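Local coordinates for initiator protein NS1 (Human bocavirus, PDB 4KW3) that probably recognises and nicks the viral replication origin through its N-terminal endonuclease domain, and unwinds DNA as a helicase to start rolling-circle replication, at residues C79-M84 against A143-R148. Sequence-based numbering, arbitrary orientation.
Sequences CKAVYM and AEIIQR
Ala81 and Glu144 mark the crossing of two helices, 74-94 and 134-149, with their CA atoms 5.5 Å apart. The axes of the two short segments pass within 8.9 Å of each other at 134°, so the segments run in opposing senses, yet well short of true antiparallel. Ala81 suits the crossing because its methyl group, aimed at the other helix, takes up little room; its CB lies 4.1 Å from Glu144 CB. The same methyl meets Ile145, whose CG1 is 4.3 Å from Ala81 CB. This branched, buried residue flanks the contact, and also touches Leu78 and, on helix 160-177, Leu169.

Glu144 lays the aliphatic part of its side chain against the facing helix, its CG packing 3.7 Å from Ala81 O. With CG anti to the carbonyl carbon, a further bend at chi2 (-74°) swings the carboxylate toward Met84, about one helical turn after Ala81. There the two side chains cross at about a right angle, and Met84 CB lies 3.8 Å from Glu144 OE2. A bend at chi3 (-70°) turns the end of the methionine, and Met84 CE comes to 3.6 Å from Glu144 OE1. Glu144 CB and CG thus pack on Ala81, while its carboxylate lies in van der Waals contact with exposed Met84, whose long unbranched chain can reach along it. The 193 Å² buried in all reflects a modest interface.

The side chain of Ile145 is about 11 Å from that of His115, a predicted metal ligand, so this is structural packing and not part of the nuclease site. Away from this seam, Cys79, Val82 and Tyr83 turn to the central sheet, touching strand 101-109, and Ile146 packs on helix 160-177. Helix 74-94 is thus sandwiched between the sheet and helix 134-149, a layered alpha/beta packing consistent with the HUH-type nuclease fold of parvoviral Rep and NS1 proteins.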
ATOM      1  N   CYS A  79      -4.006   1.338  -1.847  1.00 43.17           N
ATOM      2  CA  CYS A  79      -3.238   0.191  -2.256  1.00 43.15           C
ATOM      3  C   CYS A  79      -3.625  -0.294  -3.670  1.00 45.71           C
ATOM      4  O   CYS A  79      -2.752  -0.624  -4.458  1.00 49.02           O
ATOM      5  CB  CYS A  79      -3.405  -0.904  -1.196  1.00 48.01           C
ATOM      6  SG  CYS A  79      -2.351  -2.313  -1.412  1.00 46.25           S
ATOM      7  N   LYS A  80      -4.918  -0.341  -3.994  1.00 44.31           N
ATOM      8  CA  LYS A  80      -5.343  -0.683  -5.360  1.00 40.28           C
ATOM      9  C   LYS A  80      -4.886   0.372  -6.375  1.00 45.46           C
ATOM     10  O   LYS A  80      -4.516   0.038  -7.499  1.00 40.64           O
ATOM     11  CB  LYS A  80      -6.860  -0.841  -5.450  1.00 41.69           C
ATOM     12  CG  LYS A  80      -7.435  -1.943  -4.565  1.00 62.79           C
ATOM     13  CD  LYS A  80      -8.961  -1.885  -4.521  1.00 68.58           C
ATOM     14  CE  LYS A  80      -9.528  -2.764  -3.431  1.00 72.65           C
ATOM     15  NZ  LYS A  80     -11.027  -2.711  -3.437  1.00 79.71           N
ATOM     16  N   ALA A  81      -4.943   1.643  -5.975  1.00 33.63           N
ATOM     17  CA  ALA A  81      -4.531   2.747  -6.826  1.00 46.64           C
ATOM     18  C   ALA A  81      -3.063   2.581  -7.232  1.00 51.22           C
ATOM     19  O   ALA A  81      -2.720   2.634  -8.422  1.00 42.51           O
ATOM     20  CB  ALA A  81      -4.746   4.077  -6.110  1.00 41.22           C
ATOM     21  N   VAL A  82      -2.210   2.375  -6.231  1.00 41.39           N
ATOM     22  CA  VAL A  82      -0.787   2.177  -6.452  1.00 36.71           C
ATOM     23  C   VAL A  82      -0.514   0.959  -7.346  1.00 42.59           C
ATOM     24  O   VAL A  82       0.308   1.033  -8.269  1.00 42.62           O
ATOM     25  CB  VAL A  82      -0.026   2.059  -5.103  1.00 36.44           C
ATOM     26  CG1 VAL A  82       1.407   1.649  -5.328  1.00 31.38           C
ATOM     27  CG2 VAL A  82      -0.069   3.383  -4.350  1.00 33.84           C
ATOM     28  N   TYR A  83      -1.228  -0.139  -7.095  1.00 38.11           N
ATOM     29  CA  TYR A  83      -1.128  -1.334  -7.933  1.00 41.06           C
ATOM     30  C   TYR A  83      -1.483  -1.031  -9.408  1.00 47.99           C
ATOM     31  O   TYR A  83      -0.734  -1.382 -10.330  1.00 50.13           O
ATOM     32  CB  TYR A  83      -2.001  -2.484  -7.396  1.00 43.49           C
ATOM     33  CG  TYR A  83      -1.917  -3.721  -8.261  1.00 41.67           C
ATOM     34  CD1 TYR A  83      -2.754  -3.889  -9.354  1.00 41.35           C
ATOM     35  CD2 TYR A  83      -0.972  -4.704  -8.007  1.00 44.25           C
ATOM     36  CE1 TYR A  83      -2.642  -4.998 -10.172  1.00 45.03           C
ATOM     37  CE2 TYR A  83      -0.860  -5.813  -8.813  1.00 45.26           C
ATOM     38  CZ  TYR A  83      -1.697  -5.955  -9.886  1.00 52.33           C
ATOM     39  OH  TYR A  83      -1.585  -7.064 -10.685  1.00 72.07           O
ATOM     40  N   MET A  84      -2.641  -0.422  -9.636  1.00 38.80           N
ATOM     41  CA  MET A  84      -2.983   0.009 -10.986  1.00 46.75           C
ATOM     42  C   MET A  84      -1.887   0.891 -11.629  1.00 52.71           C
ATOM     43  O   MET A  84      -1.517   0.680 -12.791  1.00 49.53           O
ATOM     44  CB  MET A  84      -4.340   0.715 -11.010  1.00 40.85           C
ATOM     45  CG  MET A  84      -5.526  -0.259 -10.804  1.00 51.03           C
ATOM     46  SD  MET A  84      -7.153   0.527 -10.955  1.00 96.56           S
ATOM     47  CE  MET A  84      -7.221   1.534  -9.479  1.00 65.84           C
ATOM     48  N   ALA A 143      -1.887  10.246 -10.445  1.00 47.40           N
ATOM     49  CA  ALA A 143      -2.976  10.287 -11.422  1.00 52.34           C
ATOM     50  C   ALA A 143      -4.136   9.379 -10.987  1.00 53.75           C
ATOM     51  O   ALA A 143      -5.300   9.778 -11.081  1.00 52.25           O
ATOM     52  CB  ALA A 143      -2.489   9.934 -12.811  1.00 42.11           C
ATOM     53  N   GLU A 144      -3.813   8.171 -10.514  1.00 47.51           N
ATOM     54  CA  GLU A 144      -4.821   7.226 -10.028  1.00 50.47           C
ATOM     55  C   GLU A 144      -5.582   7.700  -8.779  1.00 51.25           C
ATOM     56  O   GLU A 144      -6.807   7.582  -8.711  1.00 54.22           O
ATOM     57  CB  GLU A 144      -4.190   5.870  -9.724  1.00 41.74           C
ATOM     58  CG  GLU A 144      -3.798   5.101 -10.936  1.00 47.55           C
ATOM     59  CD  GLU A 144      -4.985   4.502 -11.670  1.00 60.63           C
ATOM     60  OE1 GLU A 144      -6.114   4.527 -11.124  1.00 69.40           O
ATOM     61  OE2 GLU A 144      -4.778   4.009 -12.803  1.00 68.98           O
ATOM     62  N   ILE A 145      -4.841   8.223  -7.807  1.00 38.95           N
ATOM     63  CA  ILE A 145      -5.412   8.780  -6.593  1.00 46.01           C
ATOM     64  C   ILE A 145      -6.344   9.955  -6.909  1.00 56.65           C
ATOM     65  O   ILE A 145      -7.492   9.985  -6.477  1.00 61.10           O
ATOM     66  CB  ILE A 145      -4.297   9.275  -5.651  1.00 39.19           C
ATOM     67  CG1 ILE A 145      -3.454   8.100  -5.152  1.00 39.94           C
ATOM     68  CG2 ILE A 145      -4.889  10.056  -4.495  1.00 45.69           C
ATOM     69  CD1 ILE A 145      -2.243   8.503  -4.337  1.00 36.38           C
ATOM     70  N   ILE A 146      -5.842  10.903  -7.693  1.00 53.22           N
ATOM     71  CA  ILE A 146      -6.605  12.073  -8.098  1.00 56.45           C
ATOM     72  C   ILE A 146      -7.920  11.676  -8.764  1.00 55.09           C
ATOM     73  O   ILE A 146      -8.971  12.254  -8.467  1.00 46.95           O
ATOM     74  CB  ILE A 146      -5.745  12.963  -9.032  1.00 51.05           C
ATOM     75  CG1 ILE A 146      -4.717  13.731  -8.197  1.00 47.69           C
ATOM     76  CG2 ILE A 146      -6.600  13.930  -9.872  1.00 44.97           C
ATOM     77  CD1 ILE A 146      -3.576  14.313  -9.024  1.00 55.49           C
ATOM     78  N   GLN A 147      -7.851  10.687  -9.651  1.00 47.72           N
ATOM     79  CA  GLN A 147      -9.034  10.178 -10.341  1.00 51.71           C
ATOM     80  C   GLN A 147     -10.051   9.572  -9.357  1.00 56.94           C
ATOM     81  O   GLN A 147     -11.272   9.717  -9.525  1.00 64.60           O
ATOM     82  CB  GLN A 147      -8.632   9.172 -11.421  1.00 44.64           C
ATOM     83  CG  GLN A 147      -9.770   8.323 -11.927  1.00 56.21           C
ATOM     84  CD  GLN A 147     -10.021   8.497 -13.396  1.00 77.15           C
ATOM     85  OE1 GLN A 147     -10.009   7.521 -14.145  1.00 86.19           O
ATOM     86  NE2 GLN A 147     -10.259   9.739 -13.829  1.00 79.21           N
ATOM     87  N   ARG A 148      -9.536   8.871  -8.350  1.00 45.09           N
ATOM     88  CA  ARG A 148     -10.376   8.255  -7.335  1.00 49.61           C
ATOM     89  C   ARG A 148     -11.061   9.338  -6.494  1.00 55.72           C
ATOM     90  O   ARG A 148     -12.253   9.223  -6.173  1.00 57.24           O
ATOM     91  CB  ARG A 148      -9.558   7.308  -6.447  1.00 47.09           C
ATOM     92  CG  ARG A 148     -10.364   6.723  -5.333  1.00 58.37           C
ATOM     93  CD  ARG A 148     -11.400   5.737  -5.848  1.00 69.42           C
ATOM     94  NE  ARG A 148     -12.575   5.732  -4.977  1.00 85.59           N
ATOM     95  CZ  ARG A 148     -13.222   4.644  -4.567  1.00 92.88           C
ATOM     96  NH1 ARG A 148     -12.797   3.432  -4.908  1.00 87.48           N
ATOM     97  NH2 ARG A 148     -14.289   4.776  -3.785  1.00100.78           N
TER